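Local coordinates for aminopeptidase N family protein (Idiomarina loihiensis L2TR, PDB 4FGM), which binds a zinc ion and is probably a metal-dependent aminopeptidase of the M61 family, trimming residues from the amino end of peptides, at residues S198-D203 against K250-A255; L187-S190 against Y194-T197; C208-S213 against D315-T320. All coordinates share one frame; numbering follows the deposited sequence.

Contact 1: S198-D203 against K250-A255; sequences SRITAD and KDLISA
R199 and I200, in the first turns of helix 197-215, meet I253 in the irregular loop between strand 242-248 and helix 262-277. The backbones come closest where the CA atoms of I200 and I253 lie 7.4 Å apart, and no hydrogen bond passes directly between the two segments. I253 does most of the touching, and its two branches divide the work. CD1 sits over one face of the R199 guanidinium, toward the rim of the group, 3.6 Å from R199 NH1. CG2 touches both R199 CD and I200 CG1, the latter at 3.8 Å. The arginine reaches this place because its CG is anti to the backbone N (chi1 -170°) and the chain then bends at chi2, crossing the isoleucine at about a right angle. On the buried side, I200 CD1 meets L252 CD2 at 4.2 Å.

D203 OD2 and a water lie at the edge of the guanidinium, in its plane. NE makes a weak bond, part of a salt bridge, to D203 OD2 at 3.4 Å, one helical turn on. NH1 gives a hydrogen to the water, 2.8 Å away, which donates to S254 O; NH1 also bonds to Q257 O and NH2 to Y258 O. A leucine in place of R199 would probably leave the carbonyls of Q257 and Y258 without these donors and D203 without its positive partner, and let the loop beyond A255 shift. Y264 of helix 262-277 touches both R199 and I200 and bonds to D203 OD2. The whole is a helix-to-loop packing with an apolar inner side and an arginine bonded to loop carbonyls on the outer side, tying the start of helix 197-215 to the connection that leads into the zinc-binding helix 262-277.

Contact 2: L187-S190 against Y194-T197; sequences LVLS and YADT
This is a small apolar contact, without hydrogen bonds, in the strand-to-helix connection between strand 183-190 and helix 197-215: L189 of the strand meets A195 and T197 as the chain doubles back. L189 has CG anti to its carbonyl carbon (chi1 -51°), which carries CD1 across to the returning chain. That one methyl does the touching, 3.7 Å from A195 CB and 4.2 Å from T197 CG2. The backbones stay well apart, with the CA atoms of L189 and A195 9.0 Å from each other.

The turn into the helix is shaped from within. D196 is the centre of an inverse gamma turn, with a weak bond of 3.1 Å from T197 N to A195 O, and it occupies the N-cap position, its OD1 accepting from R199 N. T197 uses its two branches differently: CG2 faces the leucine, and OG1 is hydrogen-bonded to E176 on the neighbouring strand 174-180. L189 also packs on T227 of strand 222-230. With only methyl against methyl, the pairing has no directional bond across it; the polar bonds of this region, at the turn, the N-cap and T197 OG1, are made elsewhere.

Contact 3: C208-S213 against D315-T320; sequences CETQIS and DYLLHT
Segment 208-213 of helix 197-215 and segment 315-320 of helix 308-320 cross steeply, the segment axes approaching to 10.0 Å at 104°, with T210 and L317 nearest through their CA atoms. The contact runs through methyls and methylenes, and no hydrogen bond joins the two segments. T210 CG2 meets T320 CG2 at 3.5 Å on the more exposed side. With OG1 beside the backbone N (chi1 -68°), CG2 lies anti to that N and reaches the other helix, while OG1 turns back to donate to K206 O, one turn earlier. Deeper in, L317 CD1 lies against the stem of Q211, 3.7 Å from CG and 3.9 Å from CD, and the two side chains cross at about a right angle.

Q211 extends beyond CG past the leucine, and its amide NE2 donates to C272 O on helix 262-277, the helix whose H273 and H277 bind the zinc ion. The Q211 side chain is about 11 Å from the metal. On the other segment D315 OD1 is hydrogen-bonded to S269 OG of that same helix. This is a steep helix-helix crossing beside the zinc-binding HExxH helix of an M61 peptidase, close to the metal site but not touching its ligands.

Overall arrangement
Helix 197-215 is common to contacts 1 and 3, which lie about 17 Å apart between centres, toward its beginning and its later turns. Contact 2 belongs to the connection from strand 183-190 into that helix and adjoins contact 1, where I253 O probably accepts a hydrogen bond from D196 N; contact 3 touches neither. Contact 1 is the buried one, whereas contacts 2 and 3 are only partly so. All three lack direct hydrogen bonds between their segments, but contact 1 adds a charged, water-bridged outer side, contact 2 is purely aliphatic, and contact 3 sets a glutamine stem against leucine, nearest the zinc site.

Contact 1: S198-D203 against K250-A255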
# COMPACT_ATOMS: atom_id res chain seq x y z
N SER A 198 7.84 -20.86 11.19
CA SER A 198 8.98 -21.47 10.52
C SER A 198 8.73 -21.50 9.03
O SER A 198 9.59 -21.12 8.24
CB SER A 198 9.22 -22.89 11.02
OG SER A 198 9.65 -22.88 12.37
N ARG A 199 7.54 -21.92 8.65
CA ARG A 199 7.20 -22.02 7.23
C ARG A 199 7.12 -20.65 6.56
O ARG A 199 7.69 -20.46 5.49
CB ARG A 199 5.87 -22.78 7.08
CG ARG A 199 5.51 -23.16 5.66
CD ARG A 199 4.70 -22.08 4.98
NE ARG A 199 4.13 -22.52 3.71
CZ ARG A 199 3.22 -23.49 3.58
NH1 ARG A 199 2.77 -24.14 4.65
NH2 ARG A 199 2.76 -23.80 2.38
N ILE A 200 6.43 -19.70 7.18
CA ILE A 200 6.29 -18.35 6.61
C ILE A 200 7.66 -17.69 6.51
O ILE A 200 8.00 -17.06 5.52
CB ILE A 200 5.37 -17.47 7.50
CG1 ILE A 200 3.95 -18.04 7.49
CG2 ILE A 200 5.34 -16.05 6.99
CD1 ILE A 200 3.02 -17.40 8.50
N THR A 201 8.46 -17.87 7.55
CA THR A 201 9.79 -17.31 7.61
C THR A 201 10.68 -17.92 6.53
O THR A 201 11.48 -17.22 5.91
CB THR A 201 10.36 -17.52 9.03
OG1 THR A 201 10.40 -16.26 9.71
CG2 THR A 201 11.72 -18.15 8.99
N ALA A 202 10.52 -19.22 6.30
CA ALA A 202 11.30 -19.90 5.28
C ALA A 202 10.94 -19.33 3.91
O ALA A 202 11.82 -19.14 3.06
CB ALA A 202 11.01 -21.40 5.31
N ASP A 203 9.65 -19.05 3.68
CA ASP A 203 9.25 -18.47 2.40
C ASP A 203 9.76 -17.03 2.26
O ASP A 203 10.19 -16.62 1.18
CB ASP A 203 7.73 -18.51 2.22
CG ASP A 203 7.21 -19.91 1.97
OD1 ASP A 203 7.99 -20.75 1.49
OD2 ASP A 203 6.02 -20.16 2.25
N LYS A 250 -6.52 -14.93 8.49
CA LYS A 250 -6.61 -16.05 7.55
C LYS A 250 -5.46 -16.05 6.54
O LYS A 250 -5.26 -17.04 5.85
CB LYS A 250 -7.95 -16.02 6.80
CG LYS A 250 -8.23 -14.75 6.02
CD LYS A 250 -9.52 -14.88 5.24
CE LYS A 250 -10.06 -13.54 4.76
NZ LYS A 250 -9.14 -12.85 3.83
N ASP A 251 -4.71 -14.96 6.47
CA ASP A 251 -3.59 -14.87 5.54
C ASP A 251 -2.32 -15.50 6.08
O ASP A 251 -1.37 -15.73 5.33
CB ASP A 251 -3.31 -13.40 5.18
CG ASP A 251 -4.52 -12.70 4.58
OD1 ASP A 251 -5.39 -13.40 4.01
OD2 ASP A 251 -4.59 -11.45 4.66
N LEU A 252 -2.29 -15.78 7.38
CA LEU A 252 -1.12 -16.38 7.99
C LEU A 252 -1.32 -17.87 8.11
O LEU A 252 -1.93 -18.36 9.07
CB LEU A 252 -0.86 -15.75 9.36
CG LEU A 252 -0.57 -14.24 9.33
CD1 LEU A 252 -0.34 -13.75 10.75
CD2 LEU A 252 0.65 -13.94 8.48
N ILE A 253 -0.81 -18.59 7.13
CA ILE A 253 -0.93 -20.04 7.05
C ILE A 253 -0.51 -20.79 8.32
O ILE A 253 0.50 -20.47 8.95
CB ILE A 253 -0.17 -20.55 5.79
CG1 ILE A 253 -0.55 -21.99 5.50
CG2 ILE A 253 1.33 -20.36 5.97
CD1 ILE A 253 -0.32 -22.37 4.05
N SER A 254 -1.31 -21.79 8.70
CA SER A 254 -1.05 -22.58 9.89
C SER A 254 -0.22 -23.84 9.61
O SER A 254 0.03 -24.19 8.45
CB SER A 254 -2.37 -22.99 10.55
OG SER A 254 -3.09 -23.91 9.75
N ALA A 255 0.19 -24.51 10.68
CA ALA A 255 0.99 -25.72 10.57
C ALA A 255 0.21 -26.89 9.96
O ALA A 255 0.81 -27.88 9.55
CB ALA A 255 1.51 -26.11 11.95
O HOH W 1 2.78 -24.69 7.42

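Contact 2: L187-S190 against Y194-T197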
# COMPACT_ATOMS: atom_id res chain seq x y z
N LEU A 187 10.34 -11.58 11.61
CA LEU A 187 8.92 -11.55 11.32
C LEU A 187 8.34 -11.36 12.71
O LEU A 187 8.58 -12.17 13.60
CB LEU A 187 8.42 -12.86 10.73
CG LEU A 187 6.89 -12.90 10.65
CD1 LEU A 187 6.38 -11.77 9.75
CD2 LEU A 187 6.42 -14.24 10.13
N VAL A 188 7.60 -10.27 12.91
CA VAL A 188 7.01 -9.99 14.21
C VAL A 188 5.49 -9.92 14.10
O VAL A 188 4.95 -9.24 13.23
CB VAL A 188 7.52 -8.65 14.77
CG1 VAL A 188 6.95 -8.40 16.16
CG2 VAL A 188 9.03 -8.66 14.80
N LEU A 189 4.81 -10.62 15.00
CA LEU A 189 3.35 -10.65 14.98
C LEU A 189 2.72 -10.23 16.29
O LEU A 189 3.19 -10.62 17.37
CB LEU A 189 2.87 -12.07 14.66
CG LEU A 189 3.44 -12.79 13.43
CD1 LEU A 189 2.86 -14.21 13.37
CD2 LEU A 189 3.10 -12.02 12.18
N SER A 190 1.66 -9.44 16.20
CA SER A 190 0.91 -8.98 17.36
C SER A 190 -0.57 -9.19 17.03
O SER A 190 -1.05 -8.74 15.99
CB SER A 190 1.16 -7.50 17.64
OG SER A 190 0.33 -7.05 18.71
N TYR A 194 -2.50 -18.11 14.35
CA TYR A 194 -2.05 -19.49 14.45
C TYR A 194 -0.96 -19.75 13.42
O TYR A 194 -0.85 -20.84 12.88
CB TYR A 194 -3.21 -20.46 14.20
CG TYR A 194 -4.43 -20.16 15.03
CD1 TYR A 194 -5.30 -19.13 14.68
CD2 TYR A 194 -4.69 -20.88 16.20
CE1 TYR A 194 -6.40 -18.82 15.47
CE2 TYR A 194 -5.79 -20.59 16.99
CZ TYR A 194 -6.64 -19.55 16.63
OH TYR A 194 -7.72 -19.23 17.42
N ALA A 195 -0.15 -18.72 13.17
CA ALA A 195 0.91 -18.81 12.18
C ALA A 195 2.02 -19.83 12.40
O ALA A 195 2.55 -19.99 13.50
CB ALA A 195 1.54 -17.43 11.99
N ASP A 196 2.34 -20.53 11.32
CA ASP A 196 3.43 -21.48 11.32
C ASP A 196 4.60 -20.58 10.93
O ASP A 196 4.92 -20.45 9.74
CB ASP A 196 3.20 -22.54 10.23
CG ASP A 196 4.34 -23.54 10.15
OD1 ASP A 196 5.43 -23.23 10.67
OD2 ASP A 196 4.13 -24.63 9.57
N THR A 197 5.22 -19.93 11.91
CA THR A 197 6.32 -19.00 11.66
C THR A 197 7.54 -19.59 10.95
O THR A 197 8.21 -18.89 10.20
CB THR A 197 6.79 -18.31 12.95
OG1 THR A 197 6.98 -19.29 13.97
CG2 THR A 197 5.78 -17.29 13.40

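Contact 3: C208-S213 against D315-T320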
# COMPACT_ATOMS: atom_id res chain seq x y z
N CYS A 208 13.10 -12.73 0.02
CA CYS A 208 14.14 -11.74 0.34
C CYS A 208 15.47 -11.98 -0.36
O CYS A 208 16.09 -11.04 -0.86
CB CYS A 208 14.35 -11.68 1.85
SG CYS A 208 12.96 -10.93 2.73
N GLU A 209 15.93 -13.23 -0.38
CA GLU A 209 17.19 -13.53 -1.05
C GLU A 209 17.07 -13.20 -2.53
O GLU A 209 17.98 -12.63 -3.13
CB GLU A 209 17.59 -14.99 -0.84
CG GLU A 209 18.22 -15.21 0.53
CD GLU A 209 18.56 -16.65 0.82
OE1 GLU A 209 17.69 -17.53 0.61
OE2 GLU A 209 19.69 -16.91 1.28
N THR A 210 15.92 -13.53 -3.12
CA THR A 210 15.70 -13.22 -4.53
C THR A 210 15.85 -11.72 -4.77
O THR A 210 16.44 -11.31 -5.76
CB THR A 210 14.29 -13.67 -4.97
OG1 THR A 210 14.23 -15.10 -4.94
CG2 THR A 210 13.98 -13.19 -6.36
N GLN A 211 15.33 -10.91 -3.87
CA GLN A 211 15.43 -9.47 -4.05
C GLN A 211 16.85 -8.93 -3.86
O GLN A 211 17.33 -8.13 -4.67
CB GLN A 211 14.43 -8.75 -3.13
CG GLN A 211 12.97 -9.05 -3.53
CD GLN A 211 11.97 -8.03 -3.03
OE1 GLN A 211 12.24 -6.82 -3.00
NE2 GLN A 211 10.78 -8.50 -2.65
N ILE A 212 17.53 -9.39 -2.81
CA ILE A 212 18.90 -8.95 -2.57
C ILE A 212 19.78 -9.37 -3.75
O ILE A 212 20.66 -8.61 -4.17
CB ILE A 212 19.46 -9.56 -1.27
CG1 ILE A 212 18.68 -9.02 -0.07
CG2 ILE A 212 20.93 -9.21 -1.13
CD1 ILE A 212 18.95 -9.76 1.23
N SER A 213 19.56 -10.57 -4.28
CA SER A 213 20.33 -11.03 -5.43
C SER A 213 20.04 -10.13 -6.62
O SER A 213 20.93 -9.81 -7.40
CB SER A 213 19.95 -12.47 -5.81
OG SER A 213 20.37 -13.39 -4.83
N ASP A 315 4.16 -9.59 -7.18
CA ASP A 315 3.60 -10.88 -7.59
C ASP A 315 4.60 -11.69 -8.42
O ASP A 315 4.80 -12.88 -8.19
CB ASP A 315 2.32 -10.67 -8.41
CG ASP A 315 1.18 -10.08 -7.60
OD1 ASP A 315 1.01 -10.51 -6.44
OD2 ASP A 315 0.46 -9.20 -8.12
N TYR A 316 5.23 -11.03 -9.39
CA TYR A 316 6.18 -11.69 -10.28
C TYR A 316 7.32 -12.37 -9.52
O TYR A 316 7.64 -13.54 -9.77
CB TYR A 316 6.73 -10.69 -11.29
CG TYR A 316 7.67 -11.30 -12.29
CD1 TYR A 316 7.26 -12.36 -13.11
CD2 TYR A 316 8.99 -10.85 -12.40
CE1 TYR A 316 8.14 -12.95 -14.01
CE2 TYR A 316 9.88 -11.44 -13.30
CZ TYR A 316 9.45 -12.49 -14.10
OH TYR A 316 10.34 -13.08 -14.98
N LEU A 317 7.94 -11.65 -8.58
CA LEU A 317 9.04 -12.22 -7.80
C LEU A 317 8.59 -13.42 -6.97
O LEU A 317 9.40 -14.24 -6.56
CB LEU A 317 9.65 -11.14 -6.90
CG LEU A 317 10.36 -10.02 -7.65
CD1 LEU A 317 11.06 -9.11 -6.64
CD2 LEU A 317 11.38 -10.61 -8.64
N LEU A 318 7.28 -13.51 -6.73
CA LEU A 318 6.73 -14.62 -5.96
C LEU A 318 6.82 -15.90 -6.80
O LEU A 318 6.99 -17.00 -6.27
CB LEU A 318 5.27 -14.31 -5.60
CG LEU A 318 4.89 -14.29 -4.11
CD1 LEU A 318 5.85 -13.45 -3.29
CD2 LEU A 318 3.48 -13.74 -3.99
N HIS A 319 6.70 -15.74 -8.12
CA HIS A 319 6.79 -16.88 -9.03
C HIS A 319 8.26 -17.16 -9.33
O HIS A 319 8.68 -18.31 -9.41
CB HIS A 319 6.07 -16.59 -10.35
CG HIS A 319 6.39 -17.57 -11.43
ND1 HIS A 319 6.01 -18.89 -11.37
CD2 HIS A 319 7.08 -17.43 -12.59
CE1 HIS A 319 6.46 -19.53 -12.44
NE2 HIS A 319 7.11 -18.66 -13.19
N THR A 320 9.01 -16.08 -9.48
CA THR A 320 10.44 -16.15 -9.78
C THR A 320 11.24 -16.82 -8.68
O THR A 320 12.26 -17.45 -8.93
CB THR A 320 10.99 -14.74 -10.06
OG1 THR A 320 11.44 -14.67 -11.41
CG2 THR A 320 12.13 -14.41 -9.13